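PDB 6BAF: photoreceptor-histidine kinase BphP from Stigmatella aurantiaca DW4/3-1, which senses light through a bound bilin chromophore and probably passes the signal to a histidine kinase output in a myxobacterium. Local coordinates for residues E107-S112 with S235-V240; G155-I160 with Q275-R280; P211-Q216 with G252-M257. One frame throughout, in Å; residues are numbered along the deposited sequence. Where two conformers were deposited one is given.

Contact 1 of 3, residues E107-S112 with S235-V240. With BLR (3-[5-[(Z)-(4-ethenyl-3-methyl-5-oxidanylidene-pyrrol-2-ylidene)methyl]-2-[[5-[(Z)-(3-ethenyl-4-methyl-5-oxidanylidene-pyrrol-2-ylidene)methyl]-3-(3-hydroxy-3-oxopropyl)-4-methyl-1H-pyrrol-2-yl]methyl]-4-methyl-1H-pyrrol-3-yl]propanoic acid), chain B.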
loop_
_atom_site.group_PDB
_atom_site.type_symbol
_atom_site.label_atom_id
_atom_site.label_comp_id
_atom_site.label_asym_id
_atom_site.label_seq_id
_atom_site.Cartn_x
_atom_site.Cartn_y
_atom_site.Cartn_z
ATOM N N GLU A 107 16.798 1.660 -14.735
ATOM C CA GLU A 107 15.953 0.961 -15.695
ATOM C C GLU A 107 14.706 1.777 -15.975
ATOM O O GLU A 107 14.105 2.344 -15.051
ATOM C CB GLU A 107 15.597 -0.431 -15.174
ATOM C CG GLU A 107 16.890 -1.214 -15.134
ATOM C CD GLU A 107 16.743 -2.600 -14.617
ATOM O OE1 GLU A 107 16.447 -2.768 -13.387
ATOM O OE2 GLU A 107 16.933 -3.527 -15.449
ATOM N N LEU A 108 14.352 1.876 -17.257
ATOM C CA LEU A 108 13.271 2.740 -17.723
ATOM C C LEU A 108 12.230 1.876 -18.413
ATOM O O LEU A 108 12.555 1.145 -19.356
ATOM C CB LEU A 108 13.768 3.804 -18.694
ATOM C CG LEU A 108 14.835 4.758 -18.168
ATOM C CD1 LEU A 108 15.283 5.719 -19.269
ATOM C CD2 LEU A 108 14.370 5.519 -16.939
ATOM N N GLU A 109 10.987 1.940 -17.922
ATOM C CA GLU A 109 9.846 1.263 -18.528
ATOM C C GLU A 109 8.763 2.283 -18.862
ATOM O O GLU A 109 8.500 3.198 -18.064
ATOM C CB GLU A 109 9.293 0.196 -17.600
ATOM C CG GLU A 109 10.156 -1.092 -17.557
ATOM C CD GLU A 109 9.707 -2.084 -16.435
ATOM O OE1 GLU A 109 9.940 -3.310 -16.576
ATOM O OE2 GLU A 109 9.134 -1.632 -15.399
ATOM N N PRO A 110 8.184 2.213 -20.056
ATOM C CA PRO A 110 7.182 3.220 -20.442
ATOM C C PRO A 110 6.093 3.327 -19.379
ATOM O O PRO A 110 5.651 2.318 -18.805
ATOM C CB PRO A 110 6.640 2.690 -21.769
ATOM C CG PRO A 110 7.740 1.836 -22.322
ATOM C CD PRO A 110 8.501 1.272 -21.143
ATOM N N SER A 111 5.734 4.566 -19.042
ATOM C CA SER A 111 4.710 4.796 -18.034
ATOM C C SER A 111 3.367 4.270 -18.528
ATOM O O SER A 111 3.055 4.324 -19.722
ATOM C CB SER A 111 4.610 6.288 -17.699
ATOM O OG SER A 111 5.444 6.629 -16.593
ATOM N N SER A 112 2.572 3.758 -17.584
ATOM C CA SER A 112 1.324 3.067 -17.899
ATOM C C SER A 112 0.316 3.984 -18.589
ATOM O O SER A 112 0.277 5.201 -18.361
ATOM C CB SER A 112 0.688 2.507 -16.623
ATOM O OG SER A 112 0.323 3.562 -15.745
ATOM N N SER A 235 18.598 -6.179 -11.419
ATOM C CA SER A 235 17.966 -5.464 -12.517
ATOM C C SER A 235 16.714 -6.206 -12.980
ATOM O O SER A 235 16.736 -7.436 -13.180
ATOM C CB SER A 235 18.978 -5.312 -13.650
ATOM O OG SER A 235 18.301 -5.267 -14.887
ATOM N N VAL A 236 15.612 -5.467 -13.128
ATOM C CA VAL A 236 14.349 -6.114 -13.487
ATOM C C VAL A 236 14.332 -6.470 -14.970
ATOM O O VAL A 236 13.582 -7.361 -15.388
ATOM C CB VAL A 236 13.146 -5.210 -13.123
ATOM C CG1 VAL A 236 13.331 -4.611 -11.730
ATOM C CG2 VAL A 236 13.025 -4.061 -14.082
ATOM N N LEU A 237 15.157 -5.814 -15.780
ATOM C CA LEU A 237 15.171 -6.101 -17.204
ATOM C C LEU A 237 16.177 -7.172 -17.596
ATOM O O LEU A 237 16.339 -7.424 -18.797
ATOM C CB LEU A 237 15.474 -4.825 -17.979
ATOM C CG LEU A 237 14.398 -3.752 -17.868
ATOM C CD1 LEU A 237 14.880 -2.468 -18.512
ATOM C CD2 LEU A 237 13.066 -4.242 -18.468
ATOM N N ARG A 238 16.887 -7.747 -16.634
ATOM C CA ARG A 238 17.936 -8.744 -16.896
ATOM C C ARG A 238 17.434 -9.832 -17.843
ATOM O O ARG A 238 16.401 -10.459 -17.597
ATOM C CB ARG A 238 18.390 -9.383 -15.575
ATOM C CG ARG A 238 19.463 -10.488 -15.722
ATOM C CD ARG A 238 19.820 -11.157 -14.382
ATOM N NE ARG A 238 18.643 -11.777 -13.771
ATOM C CZ ARG A 238 18.254 -13.021 -14.026
ATOM N NH1 ARG A 238 17.153 -13.486 -13.454
ATOM N NH2 ARG A 238 18.964 -13.805 -14.852
ATOM N N SER A 239 18.178 -10.070 -18.926
ATOM C CA SER A 239 17.821 -11.148 -19.833
ATOM C C SER A 239 17.987 -12.480 -19.133
ATOM O O SER A 239 19.017 -12.736 -18.497
ATOM C CB SER A 239 18.696 -11.092 -21.090
ATOM O OG SER A 239 18.216 -12.035 -22.033
ATOM N N VAL A 240 16.990 -13.360 -19.240
ATOM C CA VAL A 240 17.080 -14.532 -18.370
ATOM C C VAL A 240 17.756 -15.682 -19.106
ATOM O O VAL A 240 17.930 -15.646 -20.329
ATOM C CB VAL A 240 15.708 -14.970 -17.820
ATOM C CG1 VAL A 240 15.028 -13.802 -17.049
ATOM C CG2 VAL A 240 14.857 -15.530 -18.933
HETATM C CHA BLR B . 14.350 -20.455 -13.448
HETATM N NA BLR B . 12.621 -22.306 -13.377
HETATM C C1A BLR B . 12.992 -21.037 -13.151
HETATM C C2A BLR B . 11.937 -20.313 -12.588
HETATM C C3A BLR B . 10.901 -21.163 -12.440
HETATM C C4A BLR B . 11.333 -22.397 -12.949
HETATM C CMA BLR B . 9.523 -20.787 -11.817
HETATM C CAA BLR B . 12.001 -18.834 -12.201
HETATM C CBA BLR B . 11.771 -17.885 -13.407
HETATM C CGA BLR B . 10.285 -17.792 -13.787
HETATM O O1A BLR B . 9.488 -17.371 -12.899
HETATM O O2A BLR B . 9.837 -18.128 -14.950
HETATM C CHB BLR B . 10.616 -23.726 -13.031
HETATM N NB BLR B . 8.316 -22.984 -13.742
HETATM C C1B BLR B . 9.329 -23.912 -13.110
HETATM C C2B BLR B . 8.576 -25.097 -12.634
HETATM C C3B BLR B . 7.202 -24.962 -12.904
HETATM C C4B BLR B . 6.956 -23.664 -13.593
HETATM C CMB BLR B . 9.170 -26.315 -11.918
HETATM O OB BLR B . 5.935 -23.220 -13.984
HETATM C CAB BLR B . 6.169 -26.022 -12.489
HETATM C CBB BLR B . 4.878 -25.821 -12.620
HETATM N NC BLR B . 15.563 -25.305 -15.787
HETATM C C1C BLR B . 15.407 -26.765 -16.176
HETATM C C2C BLR B . 16.791 -27.254 -16.454
HETATM C C3C BLR B . 17.759 -26.236 -16.250
HETATM C C4C BLR B . 17.048 -24.986 -15.837
HETATM C CMC BLR B . 17.072 -28.682 -16.870
HETATM O OC BLR B . 14.404 -27.386 -16.262
HETATM C CAC BLR B . 19.282 -26.381 -16.441
HETATM C CBC BLR B . 19.984 -27.354 -15.835
HETATM C CHD BLR B . 17.610 -23.847 -15.574
HETATM N ND BLR B . 15.529 -22.528 -14.458
HETATM C C1D BLR B . 16.907 -22.648 -14.987
HETATM C C2D BLR B . 17.611 -21.380 -14.896
HETATM C C3D BLR B . 16.693 -20.434 -14.273
HETATM C C4D BLR B . 15.383 -21.113 -13.965
HETATM C CMD BLR B . 19.055 -21.130 -15.350
HETATM C CAD BLR B . 16.985 -18.975 -13.989
HETATM C CBD BLR B . 16.394 -18.138 -15.112
HETATM C CGD BLR B . 16.903 -16.755 -14.755
HETATM O O1D BLR B . 16.538 -16.223 -13.652
HETATM O O2D BLR B . 17.753 -16.206 -15.521
#
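The carboxylate of Glu-107 meets the backbone of a tight turn that starts at Ser-235. Its OE1 accepts from Val-236 N at 2.8 Å, on the lone pair that faces the other oxygen. Its OE2 accepts from Leu-237 N at 2.9 Å, though the place of OE2 is less certain because the model sets it too close to Ser-235 OG. Two successive amides therefore point at one carboxylate, a pairing that would probably stabilise its negative charge. Carbon lies along the side chain as well. Leu-237 runs past Glu-107 in the opposite direction, with its CD1 4.0 Å from Glu-107 CB. Val-236 CG2 lies 3.7 Å from Glu-107 OE1. Glu-107 reaches the turn with an extended chain beyond CG (chi2 179°). The turn, from Ser-235 to Arg-238, is a type I beta turn. It belongs to the GAF domain, while Glu-107 sits on strand 103-110 of the PAS sheet, so the contact joins the two domains of the chromophore-binding module. Glu-109, two residues along the same strand, adds a lighter touch: its OE1 is 3.8 Å from Leu-237 CD2. Its OE2 is in a salt bridge with Arg-287 of helix 284-300. At the last residue of the turn the chain enters the bilin pocket. Arg-238 NH1 and NH2 donate to O1D and O2D of one BLR propionate, both at 2.8 Å and nearly straight (167° and 165°). The carboxylate lies at the guanidinium edge. Arg-238 NH2 also donates to Ile-8 O. Two residues further on, Val-240 CB packs 3.3 Å from BLR O2D.

Contact 2 of 3, residues G155-I160 with Q275-R280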
loop_
_atom_site.group_PDB
_atom_site.type_symbol
_atom_site.label_atom_id
_atom_site.label_comp_id
_atom_site.label_asym_id
_atom_site.label_seq_id
_atom_site.Cartn_x
_atom_site.Cartn_y
_atom_site.Cartn_z
ATOM N N GLY A 155 -4.061 -11.093 -14.070
ATOM C CA GLY A 155 -4.626 -11.701 -15.258
ATOM C C GLY A 155 -3.867 -12.900 -15.799
ATOM O O GLY A 155 -4.155 -13.347 -16.911
ATOM N N PHE A 156 -2.903 -13.435 -15.061
ATOM C CA PHE A 156 -2.183 -14.607 -15.543
ATOM C C PHE A 156 -3.100 -15.837 -15.640
ATOM O O PHE A 156 -3.960 -16.066 -14.783
ATOM C CB PHE A 156 -1.000 -14.890 -14.604
ATOM C CG PHE A 156 0.314 -14.262 -15.053
ATOM C CD1 PHE A 156 1.009 -14.771 -16.153
ATOM C CD2 PHE A 156 0.878 -13.189 -14.341
ATOM C CE1 PHE A 156 2.273 -14.230 -16.559
ATOM C CE2 PHE A 156 2.128 -12.637 -14.724
ATOM C CZ PHE A 156 2.819 -13.159 -15.849
ATOM N N ASP A 157 -2.868 -16.664 -16.663
ATOM C CA ASP A 157 -3.605 -17.921 -16.810
ATOM C C ASP A 157 -3.438 -18.844 -15.626
ATOM O O ASP A 157 -4.358 -19.612 -15.321
ATOM C CB ASP A 157 -3.160 -18.671 -18.069
ATOM C CG ASP A 157 -3.620 -17.990 -19.316
ATOM O OD1 ASP A 157 -4.731 -17.439 -19.256
ATOM O OD2 ASP A 157 -2.891 -17.956 -20.345
ATOM N N ARG A 158 -2.275 -18.838 -14.967
ATOM C CA ARG A 158 -2.056 -19.754 -13.863
ATOM C C ARG A 158 -1.191 -19.080 -12.816
ATOM O O ARG A 158 -0.230 -18.393 -13.156
ATOM C CB ARG A 158 -1.398 -21.067 -14.366
ATOM C CG ARG A 158 -1.044 -22.132 -13.272
ATOM C CD ARG A 158 -0.694 -23.572 -13.925
ATOM N NE ARG A 158 0.126 -23.326 -15.085
ATOM C CZ ARG A 158 -0.032 -23.837 -16.291
ATOM N NH1 ARG A 158 0.810 -23.436 -17.230
ATOM N NH2 ARG A 158 -0.963 -24.752 -16.555
ATOM N N ALA A 159 -1.493 -19.310 -11.544
ATOM C CA ALA A 159 -0.651 -18.864 -10.451
ATOM C C ALA A 159 -0.583 -20.009 -9.467
ATOM O O ALA A 159 -1.626 -20.549 -9.086
ATOM C CB ALA A 159 -1.199 -17.598 -9.752
ATOM N N ILE A 160 0.630 -20.383 -9.041
ATOM C CA ILE A 160 0.800 -21.468 -8.093
ATOM C C ILE A 160 1.652 -20.986 -6.938
ATOM O O ILE A 160 2.374 -19.989 -7.044
ATOM C CB ILE A 160 1.436 -22.718 -8.753
ATOM C CG1 ILE A 160 2.868 -22.396 -9.249
ATOM C CG2 ILE A 160 0.560 -23.183 -9.921
ATOM C CD1 ILE A 160 3.766 -23.676 -9.514
ATOM N N GLN A 275 1.572 -17.703 -18.286
ATOM C CA GLN A 275 0.591 -17.394 -19.310
ATOM C C GLN A 275 0.746 -18.436 -20.401
ATOM O O GLN A 275 1.853 -18.614 -20.917
ATOM C CB GLN A 275 0.839 -16.006 -19.887
ATOM C CG GLN A 275 -0.291 -15.502 -20.759
ATOM C CD GLN A 275 -1.497 -15.031 -19.943
ATOM O OE1 GLN A 275 -1.619 -15.290 -18.736
ATOM N NE2 GLN A 275 -2.372 -14.306 -20.597
ATOM N N VAL A 276 -0.331 -19.148 -20.726
ATOM C CA VAL A 276 -0.271 -20.058 -21.866
ATOM C C VAL A 276 -0.657 -19.313 -23.136
ATOM O O VAL A 276 -0.144 -19.625 -24.211
ATOM C CB VAL A 276 -1.156 -21.299 -21.627
ATOM C CG1 VAL A 276 -0.871 -21.892 -20.252
ATOM C CG2 VAL A 276 -2.584 -20.939 -21.680
ATOM N N SER A 277 -1.494 -18.281 -22.991
ATOM C CA SER A 277 -2.053 -17.412 -24.023
ATOM C C SER A 277 -0.989 -16.698 -24.824
ATOM O O SER A 277 -0.317 -17.293 -25.663
ATOM C CB SER A 277 -2.952 -16.320 -23.392
ATOM O OG SER A 277 -4.002 -16.849 -22.568
ATOM N N GLY A 278 -0.875 -15.404 -24.596
ATOM C CA GLY A 278 0.094 -14.574 -25.284
ATOM C C GLY A 278 0.959 -13.919 -24.224
ATOM O O GLY A 278 1.355 -14.594 -23.262
ATOM N N THR A 279 1.201 -12.613 -24.346
ATOM C CA THR A 279 2.129 -11.908 -23.476
ATOM C C THR A 279 1.465 -11.457 -22.174
ATOM O O THR A 279 0.247 -11.505 -22.014
ATOM C CB THR A 279 2.688 -10.686 -24.185
ATOM O OG1 THR A 279 1.618 -9.764 -24.399
ATOM C CG2 THR A 279 3.322 -11.086 -25.490
ATOM N N ARG A 280 2.297 -10.946 -21.246
ATOM C CA ARG A 280 1.826 -10.458 -19.943
ATOM C C ARG A 280 2.769 -9.359 -19.443
ATOM O O ARG A 280 3.593 -9.571 -18.549
ATOM C CB ARG A 280 1.746 -11.589 -18.922
ATOM C CG ARG A 280 0.539 -11.474 -18.029
ATOM C CD ARG A 280 -0.663 -11.690 -18.933
ATOM N NE ARG A 280 -1.842 -11.124 -18.337
ATOM C CZ ARG A 280 -2.817 -10.559 -19.035
ATOM N NH1 ARG A 280 -2.754 -10.496 -20.373
ATOM N NH2 ARG A 280 -3.835 -10.035 -18.381
#
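Asp-157 and Gln-275 lie with carboxylate and amide stacked, their planes only 6° apart, while the two side chains run roughly perpendicular. Gln-275 is bent at chi2 (76°), which turns its amide back so that OE1 accepts from Asp-157 N at 2.8 Å. The carboxylate of Asp-157 faces the loop beyond Gln-275. Its OD2 takes three donors. Ser-277 OG, at 2.7 Å, comes on the lone pair beside the other oxygen. Val-276 N, 2.8 Å from OD2, comes on the far lone pair. Ser-277 N arrives nearly along the C-O axis at 3.0 Å. With an alanine here, Val-276 N, Ser-277 N and Ser-277 OG would probably all lose their shared acceptor, and the loop would be freer to move. Phe-156 meets the other end of the loop. Arg-280 CG stands over the centre of one ring face, 3.6 Å from the centroid, in a CH-pi contact. The guanidinium is turned 72° from the ring and lays one face over Gly-155 O; Arg-280 NH2 donates instead to Thr-154 O. Gln-275 N lies at the ring edge, near its plane. Two residues here, Asp-157 and Arg-158, stand opposite the single Thr-274 of the neighbouring strand, which makes a classic beta bulge. The contact thus joins the start of strand 158-164 to the end of its antiparallel neighbour 266-275 in the GAF sheet, between the end of helix 139-154 and the loop that leads to helix 284-300.

Contact 3 of 3, residues P211-Q216 with G252-M257. With BLR (3-[5-[(Z)-(4-ethenyl-3-methyl-5-oxidanylidene-pyrrol-2-ylidene)methyl]-2-[[5-[(Z)-(3-ethenyl-4-methyl-5-oxidanylidene-pyrrol-2-ylidene)methyl]-3-(3-hydroxy-3-oxopropyl)-4-methyl-1H-pyrrol-2-yl]methyl]-4-methyl-1H-pyrrol-3-yl]propanoic acid), chain B.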
loop_
_atom_site.group_PDB
_atom_site.type_symbol
_atom_site.label_atom_id
_atom_site.label_comp_id
_atom_site.label_asym_id
_atom_site.label_seq_id
_atom_site.Cartn_x
_atom_site.Cartn_y
_atom_site.Cartn_z
ATOM N N PRO A 211 7.764 -10.933 -19.629
ATOM C CA PRO A 211 6.430 -10.677 -20.215
ATOM C C PRO A 211 6.216 -11.341 -21.560
ATOM O O PRO A 211 5.060 -11.506 -21.958
ATOM C CB PRO A 211 6.366 -9.146 -20.329
ATOM C CG PRO A 211 7.800 -8.668 -20.190
ATOM C CD PRO A 211 8.555 -9.705 -19.427
ATOM N N THR A 212 7.283 -11.678 -22.291
ATOM C CA THR A 212 7.207 -12.578 -23.435
ATOM C C THR A 212 8.503 -13.375 -23.522
ATOM O O THR A 212 9.600 -12.805 -23.400
ATOM C CB THR A 212 6.962 -11.840 -24.750
ATOM O OG1 THR A 212 6.955 -12.812 -25.794
ATOM C CG2 THR A 212 8.047 -10.797 -25.049
ATOM N N ILE A 213 8.386 -14.694 -23.700
ATOM C CA ILE A 213 9.605 -15.477 -23.852
ATOM C C ILE A 213 10.239 -15.337 -25.227
ATOM O O ILE A 213 11.348 -15.828 -25.409
ATOM C CB ILE A 213 9.402 -16.977 -23.595
ATOM C CG1 ILE A 213 8.649 -17.605 -24.772
ATOM C CG2 ILE A 213 8.748 -17.191 -22.227
ATOM C CD1 ILE A 213 8.556 -19.138 -24.675
ATOM N N ASP A 214 9.595 -14.652 -26.183
ATOM C CA ASP A 214 10.126 -14.424 -27.538
ATOM C C ASP A 214 10.581 -12.981 -27.645
ATOM O O ASP A 214 9.781 -12.075 -27.911
ATOM C CB ASP A 214 9.077 -14.718 -28.606
ATOM C CG ASP A 214 8.682 -16.180 -28.623
ATOM O OD1 ASP A 214 9.604 -17.036 -28.547
ATOM O OD2 ASP A 214 7.455 -16.464 -28.673
ATOM N N TYR A 215 11.861 -12.758 -27.420
ATOM C CA TYR A 215 12.383 -11.409 -27.505
ATOM C C TYR A 215 13.808 -11.507 -28.010
ATOM O O TYR A 215 14.485 -12.522 -27.819
ATOM C CB TYR A 215 12.325 -10.691 -26.142
ATOM C CG TYR A 215 13.206 -11.295 -25.046
ATOM C CD1 TYR A 215 14.533 -10.879 -24.884
ATOM C CD2 TYR A 215 12.705 -12.243 -24.163
ATOM C CE1 TYR A 215 15.353 -11.421 -23.878
ATOM C CE2 TYR A 215 13.500 -12.790 -23.148
ATOM C CZ TYR A 215 14.830 -12.369 -23.026
ATOM O OH TYR A 215 15.611 -12.872 -22.041
ATOM N N GLN A 216 14.264 -10.438 -28.635
ATOM C CA GLN A 216 15.650 -10.368 -29.032
ATOM C C GLN A 216 16.419 -9.640 -27.936
ATOM O O GLN A 216 16.159 -8.440 -27.719
ATOM C CB GLN A 216 15.769 -9.641 -30.372
ATOM C CG GLN A 216 17.196 -9.394 -30.823
ATOM C CD GLN A 216 17.661 -10.524 -31.735
ATOM O OE1 GLN A 216 18.588 -11.267 -31.389
ATOM N NE2 GLN A 216 16.982 -10.686 -32.894
ATOM N N GLY A 252 4.960 -24.955 -23.116
ATOM C CA GLY A 252 3.862 -24.208 -23.699
ATOM C C GLY A 252 3.523 -22.881 -23.050
ATOM O O GLY A 252 2.378 -22.440 -23.160
ATOM N N VAL A 253 4.488 -22.218 -22.397
ATOM C CA VAL A 253 4.265 -20.992 -21.624
ATOM C C VAL A 253 4.834 -19.828 -22.409
ATOM O O VAL A 253 5.973 -19.905 -22.873
ATOM C CB VAL A 253 4.915 -21.096 -20.237
ATOM C CG1 VAL A 253 5.019 -19.727 -19.575
ATOM C CG2 VAL A 253 4.106 -22.053 -19.368
ATOM N N GLN A 254 4.052 -18.752 -22.578
ATOM C CA GLN A 254 4.472 -17.588 -23.355
ATOM C C GLN A 254 4.993 -16.438 -22.497
ATOM O O GLN A 254 5.624 -15.509 -23.030
ATOM C CB GLN A 254 3.303 -17.069 -24.208
ATOM C CG GLN A 254 3.676 -15.947 -25.162
ATOM C CD GLN A 254 4.675 -16.393 -26.217
ATOM O OE1 GLN A 254 4.522 -17.456 -26.809
ATOM N NE2 GLN A 254 5.716 -15.595 -26.434
ATOM N N ALA A 255 4.737 -16.463 -21.192
ATOM C CA ALA A 255 5.127 -15.377 -20.309
ATOM C C ALA A 255 5.070 -15.900 -18.888
ATOM O O ALA A 255 4.337 -16.852 -18.586
ATOM C CB ALA A 255 4.230 -14.132 -20.498
ATOM N N SER A 256 5.840 -15.267 -18.005
ATOM C CA SER A 256 6.020 -15.791 -16.655
ATOM C C SER A 256 6.279 -14.649 -15.685
ATOM O O SER A 256 6.829 -13.620 -16.072
ATOM C CB SER A 256 7.226 -16.731 -16.607
ATOM O OG SER A 256 7.204 -17.456 -15.413
ATOM N N MET A 257 5.956 -14.865 -14.413
ATOM C CA MET A 257 6.370 -13.968 -13.345
ATOM C C MET A 257 6.458 -14.803 -12.086
ATOM O O MET A 257 5.585 -15.641 -11.859
ATOM C CB MET A 257 5.367 -12.797 -13.162
ATOM C CG MET A 257 5.709 -11.837 -12.007
ATOM S SD MET A 257 4.471 -10.485 -11.714
ATOM C CE MET A 257 3.205 -11.421 -10.845
HETATM C CHA BLR B . 14.350 -20.455 -13.448
HETATM N NA BLR B . 12.621 -22.306 -13.377
HETATM C C1A BLR B . 12.992 -21.037 -13.151
HETATM C C2A BLR B . 11.937 -20.313 -12.588
HETATM C C3A BLR B . 10.901 -21.163 -12.440
HETATM C C4A BLR B . 11.333 -22.397 -12.949
HETATM C CMA BLR B . 9.523 -20.787 -11.817
HETATM C CAA BLR B . 12.001 -18.834 -12.201
HETATM C CBA BLR B . 11.771 -17.885 -13.407
HETATM C CGA BLR B . 10.285 -17.792 -13.787
HETATM O O1A BLR B . 9.488 -17.371 -12.899
HETATM O O2A BLR B . 9.837 -18.128 -14.950
HETATM C CHB BLR B . 10.616 -23.726 -13.031
HETATM N NB BLR B . 8.316 -22.984 -13.742
HETATM C C1B BLR B . 9.329 -23.912 -13.110
HETATM C C2B BLR B . 8.576 -25.097 -12.634
HETATM C C3B BLR B . 7.202 -24.962 -12.904
HETATM C C4B BLR B . 6.956 -23.664 -13.593
HETATM C CMB BLR B . 9.170 -26.315 -11.918
HETATM O OB BLR B . 5.935 -23.220 -13.984
HETATM C CAB BLR B . 6.169 -26.022 -12.489
HETATM C CBB BLR B . 4.878 -25.821 -12.620
HETATM N NC BLR B . 15.563 -25.305 -15.787
HETATM C C1C BLR B . 15.407 -26.765 -16.176
HETATM C C2C BLR B . 16.791 -27.254 -16.454
HETATM C C3C BLR B . 17.759 -26.236 -16.250
HETATM C C4C BLR B . 17.048 -24.986 -15.837
HETATM C CMC BLR B . 17.072 -28.682 -16.870
HETATM O OC BLR B . 14.404 -27.386 -16.262
HETATM C CAC BLR B . 19.282 -26.381 -16.441
HETATM C CBC BLR B . 19.984 -27.354 -15.835
HETATM C CHD BLR B . 17.610 -23.847 -15.574
HETATM N ND BLR B . 15.529 -22.528 -14.458
HETATM C C1D BLR B . 16.907 -22.648 -14.987
HETATM C C2D BLR B . 17.611 -21.380 -14.896
HETATM C C3D BLR B . 16.693 -20.434 -14.273
HETATM C C4D BLR B . 15.383 -21.113 -13.965
HETATM C CMD BLR B . 19.055 -21.130 -15.350
HETATM C CAD BLR B . 16.985 -18.975 -13.989
HETATM C CBD BLR B . 16.394 -18.138 -15.112
HETATM C CGD BLR B . 16.903 -16.755 -14.755
HETATM O O1D BLR B . 16.538 -16.223 -13.652
HETATM O O2D BLR B . 17.753 -16.206 -15.521
#
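The side chains of Thr-212 and Gln-254 run alongside each other in one direction, with Gln-254 NE2 donating to Thr-212 OG1 at 3.1 Å. The same OG1 accepts from Asp-214 N at 3.2 Å, which makes an ST turn in the GAF-domain loop after strand 207-210. Thr-212 OG1 is set for both donors by its place opposite the backbone N (chi1 178°). Gln-254 NE2 has a second acceptor, Asp-214 OD2 at 3.0 Å, and this bond is nearly straight at 167°. Both acceptors lie in the Gln-254 amide plane. Asp-214 OD2 is met from above its carboxylate plane. Gln-254 was deposited in two conformers, so these side-chain bonds describe one of them. The backbone adds a bond: Ile-213 N donates to Gln-254 O at 3.0 Å, from above the carbonyl plane. Thr-212 CA makes a CH...O contact with the same oxygen. The Gln-254 backbone is also bonded to Gln-275, so this residue connects the loop to the neighbouring strand 266-275. Ile-213 packs CD1 against Val-253 O at 3.2 Å and leans on Leu-245, Leu-248 and His-249 of helix 242-251. That helix ends in a Schellman motif at Gly-252. Ala-255 CB sits 3.1 Å from Pro-211 O, whose own partner is Arg-280 N. One residue on, in the bilin pocket, Ser-256 OG is hydrogen-bonded both to Cys-273 O and, at 2.8 Å, to the propionate oxygen BLR O2A.

In the fold
From the N terminus, the chain first lays down most strands of the PAS sheet, and strand 103-110 brings in the first half of contact 1; strand 218-222 joins that sheet later. Helices 120-135 and 139-154 follow, then segment 155-160 opens contact 2 and segment 211-216 opens contact 3. Segment 235-240 closes contact 1, 252-257 closes contact 3, and 275-280 closes contact 2. Contact 3 is thus nested inside the loop of contact 2, while contact 1 crosses both. Contact 1 ties PAS to GAF; the other two stay within GAF and reach its sheet. Tyr-215 OH bonds to Ser-239 OG and Val-240 N, linking contacts 1 and 3, which both touch the bilin.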